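Local coordinates for protein shikimate kinase (Bacteroides thetaiotaomicron, PDB 3VAA) that probably catalyses the ATP-dependent, magnesium-requiring phosphorylation of shikimate at its 3-hydroxyl group, a step of chorismate biosynthesis, at residues Pro52-Asp57 and His89-Phe94; Gly69-Glu74 and Ala78-Leu83; Asp110-Met115 and Gly119-Leu124; Pro143-Lys148 and Met154-Gln159. One frame throughout, in Å; residues are numbered along the deposited sequence.

How the contacts relate
Contacts 1 and 3 lie side by side in this kinase, their centres about 12 Å apart, with contact 2 about 18 Å from contact 1. Contact 4 lies across the chain's centre from contacts 1 and 3, about 29 Å from contact 1 between centres. Contact 2 is nested within the loop that contact 1 closes, and the two share helix 68-91. Contact 3 follows and then contact 4. Contacts 1 and 3 both reach the five-stranded parallel sheet and touch each other where Phe114 meets Ala92 and His89. The parts of the enzyme are thus sampled in turn: contacts 1 and 3 fasten helices to the core sheet, contact 2 lies in the helical region that probably binds shikimate, and contact 4 in the probable lid region.

Contact 1: residues Pro52-Asp57 and His89-Phe94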
loop_
_atom_site.group_PDB
_atom_site.type_symbol
_atom_site.label_atom_id
_atom_site.label_comp_id
_atom_site.label_asym_id
_atom_site.label_seq_id
_atom_site.Cartn_x
_atom_site.Cartn_y
_atom_site.Cartn_z
ATOM N N PRO A 52 -0.967 -5.461 15.609
ATOM C CA PRO A 52 0.011 -4.473 15.168
ATOM C C PRO A 52 -0.074 -4.180 13.681
ATOM O O PRO A 52 -0.552 -5.006 12.915
ATOM C CB PRO A 52 1.360 -5.134 15.492
ATOM C CG PRO A 52 1.074 -6.557 15.725
ATOM C CD PRO A 52 -0.330 -6.652 16.192
ATOM N N PHE A 53 0.394 -2.997 13.294
ATOM C CA PHE A 53 0.461 -2.585 11.890
ATOM C C PHE A 53 1.922 -2.566 11.479
ATOM O O PHE A 53 2.770 -2.027 12.204
ATOM C CB PHE A 53 -0.122 -1.183 11.717
ATOM C CG PHE A 53 0.154 -0.572 10.381
ATOM C CD1 PHE A 53 -0.624 -0.903 9.282
ATOM C CD2 PHE A 53 1.168 0.363 10.222
ATOM C CE1 PHE A 53 -0.378 -0.339 8.056
ATOM C CE2 PHE A 53 1.427 0.928 8.977
ATOM C CZ PHE A 53 0.646 0.593 7.906
ATOM N N ILE A 54 2.214 -3.189 10.343
ATOM C CA ILE A 54 3.567 -3.236 9.796
ATOM C C ILE A 54 3.594 -2.652 8.371
ATOM O O ILE A 54 2.871 -3.116 7.496
ATOM C CB ILE A 54 4.096 -4.696 9.747
ATOM C CG1 ILE A 54 4.138 -5.289 11.159
ATOM C CG2 ILE A 54 5.504 -4.754 9.097
ATOM C CD1 ILE A 54 4.641 -6.707 11.199
ATOM N N ASP A 55 4.426 -1.639 8.155
ATOM C CA ASP A 55 4.652 -1.058 6.822
ATOM C C ASP A 55 5.883 -1.798 6.270
ATOM O O ASP A 55 6.949 -1.773 6.870
ATOM C CB ASP A 55 4.920 0.436 6.954
ATOM C CG ASP A 55 5.277 1.119 5.645
ATOM O OD1 ASP A 55 5.583 0.458 4.647
ATOM O OD2 ASP A 55 5.258 2.362 5.626
ATOM N N LEU A 56 5.729 -2.490 5.156
ATOM C CA LEU A 56 6.848 -3.262 4.598
ATOM C C LEU A 56 8.104 -2.432 4.352
ATOM O O LEU A 56 9.209 -2.908 4.595
ATOM C CB LEU A 56 6.425 -3.982 3.317
ATOM C CG LEU A 56 7.442 -4.953 2.686
ATOM C CD1 LEU A 56 7.949 -5.947 3.697
ATOM C CD2 LEU A 56 6.789 -5.661 1.475
ATOM N N ASP A 57 7.950 -1.203 3.871
ATOM C CA ASP A 57 9.121 -0.338 3.670
ATOM C C ASP A 57 9.865 -0.090 4.967
ATOM O O ASP A 57 11.114 -0.054 4.980
ATOM C CB ASP A 57 8.734 0.980 3.032
ATOM C CG ASP A 57 8.409 0.853 1.558
ATOM O OD1 ASP A 57 8.625 -0.225 0.960
ATOM O OD2 ASP A 57 7.962 1.873 0.984
ATOM N N HIS A 89 8.057 -12.128 2.053
ATOM C CA HIS A 89 7.966 -13.506 2.521
ATOM C C HIS A 89 8.205 -13.640 4.019
ATOM O O HIS A 89 7.615 -14.503 4.659
ATOM C CB HIS A 89 8.851 -14.429 1.669
ATOM C CG HIS A 89 8.270 -14.703 0.323
ATOM N ND1 HIS A 89 7.947 -15.972 -0.100
ATOM C CD2 HIS A 89 7.843 -13.863 -0.651
ATOM C CE1 HIS A 89 7.410 -15.908 -1.306
ATOM N NE2 HIS A 89 7.333 -14.641 -1.666
ATOM N N GLU A 90 9.062 -12.800 4.577
ATOM C CA GLU A 90 9.288 -12.817 6.012
ATOM C C GLU A 90 8.062 -12.328 6.788
ATOM O O GLU A 90 7.633 -12.978 7.747
ATOM C CB GLU A 90 10.502 -11.974 6.396
ATOM C CG GLU A 90 11.820 -12.566 5.994
ATOM C CD GLU A 90 12.993 -11.934 6.725
ATOM O OE1 GLU A 90 12.769 -11.021 7.548
ATOM O OE2 GLU A 90 14.147 -12.335 6.487
ATOM N N VAL A 91 7.497 -11.184 6.373
ATOM C CA VAL A 91 6.362 -10.617 7.129
ATOM C C VAL A 91 5.124 -11.474 6.948
ATOM O O VAL A 91 4.239 -11.485 7.801
ATOM C CB VAL A 91 6.083 -9.120 6.784
ATOM C CG1 VAL A 91 7.335 -8.261 7.089
ATOM C CG2 VAL A 91 5.654 -8.930 5.350
ATOM N N ALA A 92 5.051 -12.201 5.848
ATOM C CA ALA A 92 3.905 -13.070 5.582
ATOM C C ALA A 92 3.802 -14.240 6.585
ATOM O O ALA A 92 2.778 -14.920 6.635
ATOM C CB ALA A 92 3.960 -13.579 4.156
ATOM N N GLU A 93 4.859 -14.470 7.361
ATOM C CA GLU A 93 4.839 -15.523 8.369
ATOM C C GLU A 93 4.285 -15.022 9.702
ATOM O O GLU A 93 3.934 -15.826 10.552
ATOM C CB GLU A 93 6.225 -16.151 8.543
ATOM C CG GLU A 93 6.769 -16.743 7.258
ATOM C CD GLU A 93 8.076 -17.502 7.446
ATOM O OE1 GLU A 93 8.348 -17.961 8.570
ATOM O OE2 GLU A 93 8.828 -17.646 6.457
ATOM N N PHE A 94 4.210 -13.701 9.887
ATOM C CA PHE A 94 3.628 -13.135 11.111
ATOM C C PHE A 94 2.121 -13.417 11.196
ATOM O O PHE A 94 1.429 -13.445 10.175
ATOM C CB PHE A 94 3.846 -11.620 11.217
ATOM C CG PHE A 94 5.283 -11.182 11.089
ATOM C CD1 PHE A 94 6.333 -12.029 11.419
ATOM C CD2 PHE A 94 5.573 -9.882 10.710
ATOM C CE1 PHE A 94 7.655 -11.601 11.312
ATOM C CE2 PHE A 94 6.891 -9.440 10.623
ATOM C CZ PHE A 94 7.930 -10.302 10.919
#
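With CG1 of Ile54 set beside the backbone N (chi1 -61°) and the chain then fully extended (chi2 180°), CD1 is carried out to the ring of Phe94. The Phe94 ring lies by this methyl group from the other segment, its CG opposite the carbonyl carbon (chi1 -54°). The two side chains cross at about a right angle, and Ile54 CD1 settles closely against Phe94 CD2 at 3.3 Å, approaching the ring obliquely. From Ile54 the other branch, CG2, looks toward Val91, 4.4 Å from its CG1. Leu56 reaches the same valine from further along the chain, its CD1 lying 4.1 Å from Val91 CG2 and almost as near CG1. The contact thus joins strand 53-55, an outermost strand of the parallel sheet, and the first residue of helix 56-64 to the end of helix 68-91 and the turn after it, as in the alpha/beta core of P-loop kinases. A type I turn from Val91 to Phe94 brings the ring back over the helix end, one face covering Glu90 O and Val91 CA. Asp55, the last residue of the strand, is also the N-cap of helix 56-64: its OD1 accepts a bent bond from Asp57 N at 3.0 Å, the donor standing above the carboxylate plane. Asp57 is a predicted shikimate-binding residue.

Contact 2: residues Gly69-Glu74 and Ala78-Leu83; sequences GELFTE and AGFREL
Phe80 meets two neighbours of 69-74. Leu71 offers its CB to the edge of the Phe80 ring, in the ring plane and 3.8 Å from CD1, while Phe72 brings CD1 against Phe80 CB, also at 3.8 Å. The two phenylalanine side chains cross at about a right angle, yet their rings are neither stacked nor edge to face: the planes stand at 47° with centroids 5.7 Å apart. Further along, the branched ends of Leu71 and Leu83 meet, CD2 of Leu71 being 3.9 Å from CD2 of Leu83. Leu83 has its CG held between backbone N and carbonyl carbon (chi1 77°), a torsion that goes with a CD2 lying against Leu71. Around this shell, Ile60 and Phe64 of helix 56-64 pack on both leucines, and Val68 adds to the packing on Phe80. The chain stays helical from one segment to the other but bends so sharply that their axes run at 129°, 8.3 Å apart at closest approach. Beside this apolar cluster, with Phe72 at its exposed margin, Arg81 is salt-bridged through NH1 to Glu84. Arg81 is a predicted shikimate-binding residue, and this sharply bent helix is consistent with the mobile shikimate-binding domain characteristic of shikimate kinases.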
loop_
_atom_site.group_PDB
_atom_site.type_symbol
_atom_site.label_atom_id
_atom_site.label_comp_id
_atom_site.label_asym_id
_atom_site.label_seq_id
_atom_site.Cartn_x
_atom_site.Cartn_y
_atom_site.Cartn_z
ATOM N N GLY A 69 15.629 4.328 -0.228
ATOM C CA GLY A 69 16.308 5.095 -1.252
ATOM C C GLY A 69 17.759 4.669 -1.405
ATOM O O GLY A 69 18.293 4.612 -2.525
ATOM N N GLU A 70 18.415 4.409 -0.283
ATOM C CA GLU A 70 19.800 3.955 -0.299
ATOM C C GLU A 70 19.909 2.580 -0.974
ATOM O O GLU A 70 20.829 2.330 -1.759
ATOM C CB GLU A 70 20.337 3.873 1.132
ATOM C CG GLU A 70 20.575 5.248 1.764
ATOM C CD GLU A 70 21.145 5.167 3.170
ATOM O OE1 GLU A 70 20.576 4.455 4.017
ATOM O OE2 GLU A 70 22.157 5.840 3.436
ATOM N N LEU A 71 18.964 1.696 -0.659
ATOM C CA LEU A 71 18.954 0.350 -1.230
ATOM C C LEU A 71 18.755 0.382 -2.738
ATOM O O LEU A 71 19.427 -0.350 -3.487
ATOM C CB LEU A 71 17.871 -0.507 -0.549
ATOM C CG LEU A 71 18.175 -0.911 0.898
ATOM C CD1 LEU A 71 16.902 -1.403 1.624
ATOM C CD2 LEU A 71 19.293 -1.970 0.972
ATOM N N PHE A 72 17.858 1.249 -3.190
ATOM C CA PHE A 72 17.574 1.398 -4.611
ATOM C C PHE A 72 18.835 1.868 -5.368
ATOM O O PHE A 72 19.146 1.366 -6.453
ATOM C CB PHE A 72 16.424 2.389 -4.800
ATOM C CG PHE A 72 15.571 2.111 -5.992
ATOM C CD1 PHE A 72 14.434 1.322 -5.864
ATOM C CD2 PHE A 72 15.876 2.657 -7.235
ATOM C CE1 PHE A 72 13.621 1.054 -6.953
ATOM C CE2 PHE A 72 15.063 2.400 -8.344
ATOM C CZ PHE A 72 13.932 1.593 -8.201
ATOM N N THR A 73 19.560 2.827 -4.792
ATOM C CA THR A 73 20.788 3.331 -5.404
ATOM C C THR A 73 21.906 2.292 -5.346
ATOM O O THR A 73 22.635 2.112 -6.314
ATOM C CB THR A 73 21.270 4.631 -4.725
ATOM O OG1 THR A 73 20.292 5.663 -4.918
ATOM C CG2 THR A 73 22.613 5.095 -5.325
ATOM N N GLU A 74 22.033 1.619 -4.211
ATOM C CA GLU A 74 23.070 0.603 -4.027
ATOM C C GLU A 74 22.806 -0.685 -4.844
ATOM O O GLU A 74 23.711 -1.213 -5.484
ATOM C CB GLU A 74 23.178 0.242 -2.536
ATOM C CG GLU A 74 24.237 -0.811 -2.220
ATOM C CD GLU A 74 24.110 -1.411 -0.818
ATOM O OE1 GLU A 74 23.112 -1.145 -0.123
ATOM O OE2 GLU A 74 25.013 -2.185 -0.425
ATOM N N ALA A 78 16.136 -3.929 -9.951
ATOM C CA ALA A 78 16.040 -5.384 -9.836
ATOM C C ALA A 78 16.437 -5.881 -8.449
ATOM O O ALA A 78 15.759 -6.710 -7.875
ATOM C CB ALA A 78 16.893 -6.072 -10.912
ATOM N N GLY A 79 17.542 -5.359 -7.921
ATOM C CA GLY A 79 18.041 -5.778 -6.621
ATOM C C GLY A 79 17.102 -5.355 -5.514
ATOM O O GLY A 79 16.844 -6.128 -4.577
ATOM N N PHE A 80 16.586 -4.135 -5.587
ATOM C CA PHE A 80 15.640 -3.707 -4.572
ATOM C C PHE A 80 14.370 -4.556 -4.599
ATOM O O PHE A 80 13.831 -4.945 -3.533
ATOM C CB PHE A 80 15.260 -2.239 -4.700
ATOM C CG PHE A 80 14.256 -1.826 -3.677
ATOM C CD1 PHE A 80 14.659 -1.511 -2.397
ATOM C CD2 PHE A 80 12.910 -1.821 -3.970
ATOM C CE1 PHE A 80 13.738 -1.160 -1.434
ATOM C CE2 PHE A 80 11.975 -1.465 -3.006
ATOM C CZ PHE A 80 12.398 -1.138 -1.737
ATOM N N ARG A 81 13.865 -4.852 -5.796
ATOM C CA ARG A 81 12.644 -5.665 -5.886
ATOM C C ARG A 81 12.840 -7.093 -5.351
ATOM O O ARG A 81 11.914 -7.679 -4.789
ATOM C CB ARG A 81 12.074 -5.685 -7.290
ATOM C CG ARG A 81 11.628 -4.304 -7.781
ATOM C CD ARG A 81 10.540 -3.730 -6.899
ATOM N NE ARG A 81 10.209 -2.365 -7.315
ATOM C CZ ARG A 81 9.390 -1.550 -6.669
ATOM N NH1 ARG A 81 8.763 -1.931 -5.562
ATOM N NH2 ARG A 81 9.165 -0.334 -7.152
ATOM N N GLU A 82 14.033 -7.648 -5.551
ATOM C CA GLU A 82 14.353 -8.978 -4.978
ATOM C C GLU A 82 14.314 -8.909 -3.442
ATOM O O GLU A 82 13.721 -9.753 -2.786
ATOM C CB GLU A 82 15.723 -9.434 -5.453
ATOM C CG GLU A 82 16.168 -10.799 -4.956
ATOM C CD GLU A 82 17.563 -11.115 -5.479
ATOM O OE1 GLU A 82 17.671 -11.573 -6.621
ATOM O OE2 GLU A 82 18.522 -10.916 -4.742
ATOM N N LEU A 83 14.923 -7.884 -2.860
ATOM C CA LEU A 83 14.929 -7.794 -1.407
ATOM C C LEU A 83 13.529 -7.528 -0.854
ATOM O O LEU A 83 13.153 -8.070 0.195
ATOM C CB LEU A 83 15.943 -6.760 -0.920
ATOM C CG LEU A 83 15.800 -5.289 -0.938
ATOM C CD1 LEU A 83 14.895 -4.788 0.192
ATOM C CD2 LEU A 83 17.233 -4.776 -0.745
#

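Contact 3: residues Asp110-Met115 and Gly119-Leu124; sequences DNMEFM and GKTVFL
Thr121 and Met112 meet methyl to sulfur: CG2 of Thr121 lies 3.7 Å from SD of Met112, the two side chains passing at a slant. Met112 gets there by folding. Its CG leaves on the far side from the backbone N (chi1 -175°), after which the chain bends twice (chi2 57°, chi3 43°), so that the sulfur is turned toward the strand. Pro106 and Gln170 also pack on this methionine.

Met115 takes another course. Its CG lies beside the backbone N, and the chain runs straight before bending at chi3, which leads its tip away from 119-124; the side chain also packs on Phe29 and Leu88. The part of it that Thr121 touches is therefore the root: Met115 CB is 3.4 Å from Thr121 OG1. The threonine itself stands with OG1 opposite its carbonyl carbon and CG2 opposite its N, a setting that turns the hydroxyl toward Met115, in the last turn of the helix, and the methyl to the sulfur.

Backbone atoms complete the junction. Gly119 N donates to Met115 O at 3.0 Å, the nitrogen lying almost in line with the carbonyl bond, and this closes the last turn of helix 111-118. Gly119 then adopts an extended conformation and the chain enters strand 120-125. Met115, Thr121 and Met112 are all buried, the helix lying against the sheet. Coming after the parallel strand 97-100, this tight helix-to-strand joint finishes a beta-alpha-beta crossover that passes strand 27-31, as expected of the P-loop kinase fold.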
loop_
_atom_site.group_PDB
_atom_site.type_symbol
_atom_site.label_atom_id
_atom_site.label_comp_id
_atom_site.label_asym_id
_atom_site.label_seq_id
_atom_site.Cartn_x
_atom_site.Cartn_y
_atom_site.Cartn_z
ATOM N N ASP A 110 5.825 -13.294 -7.892
ATOM C CA ASP A 110 4.438 -13.747 -7.720
ATOM C C ASP A 110 3.873 -13.057 -6.468
ATOM O O ASP A 110 3.019 -13.610 -5.771
ATOM C CB ASP A 110 4.385 -15.271 -7.521
ATOM C CG ASP A 110 5.198 -15.744 -6.311
ATOM O OD1 ASP A 110 6.070 -14.978 -5.821
ATOM O OD2 ASP A 110 4.972 -16.903 -5.866
ATOM N N ASN A 111 4.329 -11.838 -6.195
ATOM C CA ASN A 111 3.962 -11.147 -4.943
ATOM C C ASN A 111 2.460 -11.062 -4.680
ATOM O O ASN A 111 2.025 -11.283 -3.554
ATOM C CB ASN A 111 4.567 -9.744 -4.911
ATOM C CG ASN A 111 6.093 -9.734 -4.700
ATOM O OD1 ASN A 111 6.736 -10.765 -4.466
ATOM N ND2 ASN A 111 6.678 -8.530 -4.785
ATOM N N MET A 112 1.677 -10.731 -5.705
ATOM C CA MET A 112 0.230 -10.595 -5.512
ATOM C C MET A 112 -0.393 -11.960 -5.267
ATOM O O MET A 112 -1.195 -12.123 -4.355
ATOM C CB MET A 112 -0.449 -9.896 -6.688
ATOM C CG MET A 112 -1.975 -9.630 -6.465
ATOM S SD MET A 112 -2.356 -8.656 -4.983
ATOM C CE MET A 112 -1.095 -7.589 -5.265
ATOM N N GLU A 113 0.007 -12.949 -6.060
ATOM C CA GLU A 113 -0.514 -14.295 -5.920
ATOM C C GLU A 113 -0.139 -14.838 -4.533
ATOM O O GLU A 113 -0.944 -15.505 -3.868
ATOM C CB GLU A 113 0.036 -15.157 -7.052
ATOM C CG GLU A 113 -0.307 -16.615 -7.016
ATOM C CD GLU A 113 0.450 -17.383 -8.093
ATOM O OE1 GLU A 113 -0.010 -17.400 -9.253
ATOM O OE2 GLU A 113 1.508 -17.968 -7.775
ATOM N N PHE A 114 1.075 -14.518 -4.088
ATOM C CA PHE A 114 1.565 -14.960 -2.791
ATOM C C PHE A 114 0.785 -14.339 -1.642
ATOM O O PHE A 114 0.343 -15.039 -0.712
ATOM C CB PHE A 114 3.065 -14.710 -2.690
ATOM C CG PHE A 114 3.637 -15.013 -1.341
ATOM C CD1 PHE A 114 3.874 -16.324 -0.956
ATOM C CD2 PHE A 114 3.959 -13.992 -0.475
ATOM C CE1 PHE A 114 4.400 -16.606 0.308
ATOM C CE2 PHE A 114 4.492 -14.245 0.782
ATOM C CZ PHE A 114 4.724 -15.563 1.168
ATOM N N MET A 115 0.555 -13.037 -1.720
ATOM C CA MET A 115 -0.253 -12.362 -0.727
ATOM C C MET A 115 -1.679 -12.958 -0.722
ATOM O O MET A 115 -2.231 -13.224 0.345
ATOM C CB MET A 115 -0.289 -10.857 -0.998
ATOM C CG MET A 115 0.988 -10.164 -0.588
ATOM S SD MET A 115 0.921 -8.372 -0.705
ATOM C CE MET A 115 1.162 -8.088 -2.441
ATOM N N GLY A 119 -2.843 -14.398 3.021
ATOM C CA GLY A 119 -3.652 -13.522 3.844
ATOM C C GLY A 119 -4.743 -12.866 3.035
ATOM O O GLY A 119 -4.862 -13.126 1.842
ATOM N N LYS A 120 -5.553 -12.049 3.700
ATOM C CA LYS A 120 -6.654 -11.337 3.054
ATOM C C LYS A 120 -6.019 -10.117 2.432
ATOM O O LYS A 120 -5.549 -9.221 3.147
ATOM C CB LYS A 120 -7.727 -10.926 4.067
ATOM C CG LYS A 120 -8.507 -12.089 4.700
ATOM C CD LYS A 120 -9.452 -11.580 5.800
ATOM C CE LYS A 120 -10.344 -12.693 6.395
ATOM N NZ LYS A 120 -11.390 -13.152 5.441
ATOM N N THR A 121 -6.049 -10.062 1.109
ATOM C CA THR A 121 -5.403 -9.004 0.357
ATOM C C THR A 121 -6.418 -8.005 -0.173
ATOM O O THR A 121 -7.383 -8.359 -0.821
ATOM C CB THR A 121 -4.526 -9.637 -0.753
ATOM O OG1 THR A 121 -3.592 -10.530 -0.117
ATOM C CG2 THR A 121 -3.759 -8.579 -1.539
ATOM N N VAL A 122 -6.195 -6.732 0.152
ATOM C CA VAL A 122 -7.100 -5.666 -0.215
ATOM C C VAL A 122 -6.427 -4.628 -1.104
ATOM O O VAL A 122 -5.304 -4.181 -0.816
ATOM C CB VAL A 122 -7.587 -4.922 1.070
ATOM C CG1 VAL A 122 -8.662 -3.910 0.747
ATOM C CG2 VAL A 122 -8.088 -5.896 2.118
ATOM N N PHE A 123 -7.089 -4.276 -2.203
ATOM C CA PHE A 123 -6.644 -3.154 -3.015
ATOM C C PHE A 123 -7.446 -1.921 -2.621
ATOM O O PHE A 123 -8.688 -1.931 -2.720
ATOM C CB PHE A 123 -6.790 -3.460 -4.482
ATOM C CG PHE A 123 -6.699 -2.266 -5.385
ATOM C CD1 PHE A 123 -5.736 -1.292 -5.202
ATOM C CD2 PHE A 123 -7.537 -2.170 -6.489
ATOM C CE1 PHE A 123 -5.655 -0.205 -6.053
ATOM C CE2 PHE A 123 -7.457 -1.092 -7.350
ATOM C CZ PHE A 123 -6.514 -0.110 -7.135
ATOM N N LEU A 124 -6.745 -0.888 -2.141
ATOM C CA LEU A 124 -7.373 0.396 -1.816
ATOM C C LEU A 124 -7.520 1.164 -3.115
ATOM O O LEU A 124 -6.573 1.783 -3.609
ATOM C CB LEU A 124 -6.561 1.226 -0.811
ATOM C CG LEU A 124 -6.652 0.794 0.651
ATOM C CD1 LEU A 124 -6.090 -0.598 0.858
ATOM C CD2 LEU A 124 -5.932 1.833 1.549
#

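Contact 4: residues Pro143-Lys148 and Met154-Gln159; sequences PILQGK and MDFIIQ
Within 154-159, part of helix 150-168, Phe156 makes the close contacts, and three side chains of 143-148 converge on its ring. The snug part lies at Leu145. Its CD2 approaches the ring obliquely, 3.5 Å from Phe156 CD1 and equally near CE1. Leu145 is itself buried, packed also on Leu135 and Leu153, so this flank of the ring meets a buried residue. Lys148 covers one face with its aliphatic chain, CE standing 4.0 Å from the ring centroid and 26° off the normal, a CH-pi contact. The chain is extended as far as CE and bends only at the last torsion (chi4 -60°), which leaves NZ near the rim.

The outer side is looser. Ile144, an exposed residue, touches Phe156 only at the ring edge, with CD1 3.8 Å from CZ. NZ of Lys148 makes a long, weak ion pair with Glu152. A type II turn from Leu145 to Lys148, with Gly147 at a positive phi, delivers leucine and lysine to the same ring.

Arg142, a predicted ATP-binding residue, immediately precedes the segment, which probably belongs to the lid of shikimate kinases. Since no hydrogen bond crosses to the helix, the contact rests on apolar and CH-pi attraction, interactions less directional than hydrogen bonds and consistent with a lid that can shift during catalysis.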
loop_
_atom_site.group_PDB
_atom_site.type_symbol
_atom_site.label_atom_id
_atom_site.label_comp_id
_atom_site.label_asym_id
_atom_site.label_seq_id
_atom_site.Cartn_x
_atom_site.Cartn_y
_atom_site.Cartn_z
ATOM N N PRO A 143 9.008 13.124 -3.993
ATOM C CA PRO A 143 9.968 13.702 -4.944
ATOM C C PRO A 143 9.714 13.392 -6.422
ATOM O O PRO A 143 9.956 14.253 -7.276
ATOM C CB PRO A 143 11.309 13.099 -4.497
ATOM C CG PRO A 143 10.957 11.906 -3.701
ATOM C CD PRO A 143 9.692 12.270 -3.001
ATOM N N ILE A 144 9.228 12.191 -6.728
ATOM C CA ILE A 144 8.950 11.829 -8.118
ATOM C C ILE A 144 7.948 12.796 -8.797
ATOM O O ILE A 144 7.947 12.926 -10.024
ATOM C CB ILE A 144 8.434 10.354 -8.224
ATOM C CG1 ILE A 144 8.653 9.788 -9.631
ATOM C CG2 ILE A 144 6.976 10.239 -7.799
ATOM C CD1 ILE A 144 8.277 8.302 -9.752
ATOM N N LEU A 145 7.114 13.480 -8.010
ATOM C CA LEU A 145 6.099 14.412 -8.570
ATOM C C LEU A 145 6.571 15.864 -8.673
ATOM O O LEU A 145 5.866 16.720 -9.221
ATOM C CB LEU A 145 4.838 14.394 -7.705
ATOM C CG LEU A 145 4.212 13.024 -7.464
ATOM C CD1 LEU A 145 2.961 13.167 -6.599
ATOM C CD2 LEU A 145 3.881 12.352 -8.795
ATOM N N GLN A 146 7.762 16.141 -8.157
ATOM C CA GLN A 146 8.269 17.502 -8.110
ATOM C C GLN A 146 8.209 18.186 -9.489
ATOM O O GLN A 146 8.612 17.617 -10.501
ATOM C CB GLN A 146 9.679 17.490 -7.514
ATOM C CG GLN A 146 10.126 18.795 -6.890
ATOM C CD GLN A 146 11.046 18.556 -5.688
ATOM O OE1 GLN A 146 10.808 17.641 -4.878
ATOM N NE2 GLN A 146 12.069 19.382 -5.551
ATOM N N GLY A 147 7.643 19.389 -9.529
ATOM C CA GLY A 147 7.543 20.138 -10.780
ATOM C C GLY A 147 6.299 19.849 -11.611
ATOM O O GLY A 147 6.005 20.585 -12.551
ATOM N N LYS A 148 5.554 18.799 -11.268
ATOM C CA LYS A 148 4.351 18.446 -12.030
ATOM C C LYS A 148 3.116 19.125 -11.453
ATOM O O LYS A 148 2.852 19.025 -10.256
ATOM C CB LYS A 148 4.136 16.941 -12.037
ATOM C CG LYS A 148 5.319 16.150 -12.576
ATOM C CD LYS A 148 4.994 14.666 -12.629
ATOM C CE LYS A 148 6.240 13.816 -12.880
ATOM N NZ LYS A 148 6.929 14.139 -14.161
ATOM N N MET A 154 -1.875 15.054 -13.177
ATOM C CA MET A 154 -2.993 14.126 -13.330
ATOM C C MET A 154 -2.638 13.022 -14.336
ATOM O O MET A 154 -2.906 11.846 -14.079
ATOM C CB MET A 154 -4.266 14.844 -13.793
ATOM C CG MET A 154 -5.464 13.910 -13.957
ATOM S SD MET A 154 -6.083 13.202 -12.407
ATOM C CE MET A 154 -7.033 14.552 -11.747
ATOM N N ASP A 155 -2.065 13.395 -15.484
ATOM C CA ASP A 155 -1.674 12.380 -16.488
ATOM C C ASP A 155 -0.669 11.396 -15.888
ATOM O O ASP A 155 -0.717 10.201 -16.179
ATOM C CB ASP A 155 -1.062 13.006 -17.757
ATOM C CG ASP A 155 -2.070 13.805 -18.589
ATOM O OD1 ASP A 155 -3.294 13.575 -18.462
ATOM O OD2 ASP A 155 -1.624 14.664 -19.389
ATOM N N PHE A 156 0.245 11.890 -15.051
ATOM C CA PHE A 156 1.258 11.026 -14.426
ATOM C C PHE A 156 0.628 9.945 -13.526
ATOM O O PHE A 156 0.987 8.741 -13.597
ATOM C CB PHE A 156 2.270 11.863 -13.644
ATOM C CG PHE A 156 3.389 11.049 -13.038
ATOM C CD1 PHE A 156 3.284 10.548 -11.744
ATOM C CD2 PHE A 156 4.520 10.762 -13.772
ATOM C CE1 PHE A 156 4.294 9.794 -11.193
ATOM C CE2 PHE A 156 5.540 10.001 -13.220
ATOM C CZ PHE A 156 5.421 9.525 -11.924
ATOM N N ILE A 157 -0.317 10.373 -12.692
ATOM C CA ILE A 157 -1.048 9.461 -11.805
ATOM C C ILE A 157 -1.855 8.442 -12.616
ATOM O O ILE A 157 -1.759 7.217 -12.400
ATOM C CB ILE A 157 -2.012 10.257 -10.897
ATOM C CG1 ILE A 157 -1.194 11.114 -9.925
ATOM C CG2 ILE A 157 -2.945 9.332 -10.133
ATOM C CD1 ILE A 157 -2.029 12.163 -9.160
ATOM N N ILE A 158 -2.639 8.945 -13.565
ATOM C CA ILE A 158 -3.480 8.073 -14.386
ATOM C C ILE A 158 -2.655 7.018 -15.095
ATOM O O ILE A 158 -3.032 5.844 -15.101
ATOM C CB ILE A 158 -4.342 8.877 -15.402
ATOM C CG1 ILE A 158 -5.421 9.670 -14.653
ATOM C CG2 ILE A 158 -4.995 7.944 -16.424
ATOM C CD1 ILE A 158 -6.203 10.674 -15.526
ATOM N N GLN A 159 -1.521 7.409 -15.666
ATOM C CA GLN A 159 -0.662 6.446 -16.368
ATOM C C GLN A 159 -0.017 5.455 -15.412
ATOM O O GLN A 159 0.146 4.276 -15.748
ATOM C CB GLN A 159 0.407 7.181 -17.179
ATOM C CG GLN A 159 -0.205 7.964 -18.349
ATOM C CD GLN A 159 0.711 9.048 -18.918
ATOM O OE1 GLN A 159 1.910 9.099 -18.628
ATOM N NE2 GLN A 159 0.133 9.929 -19.726
#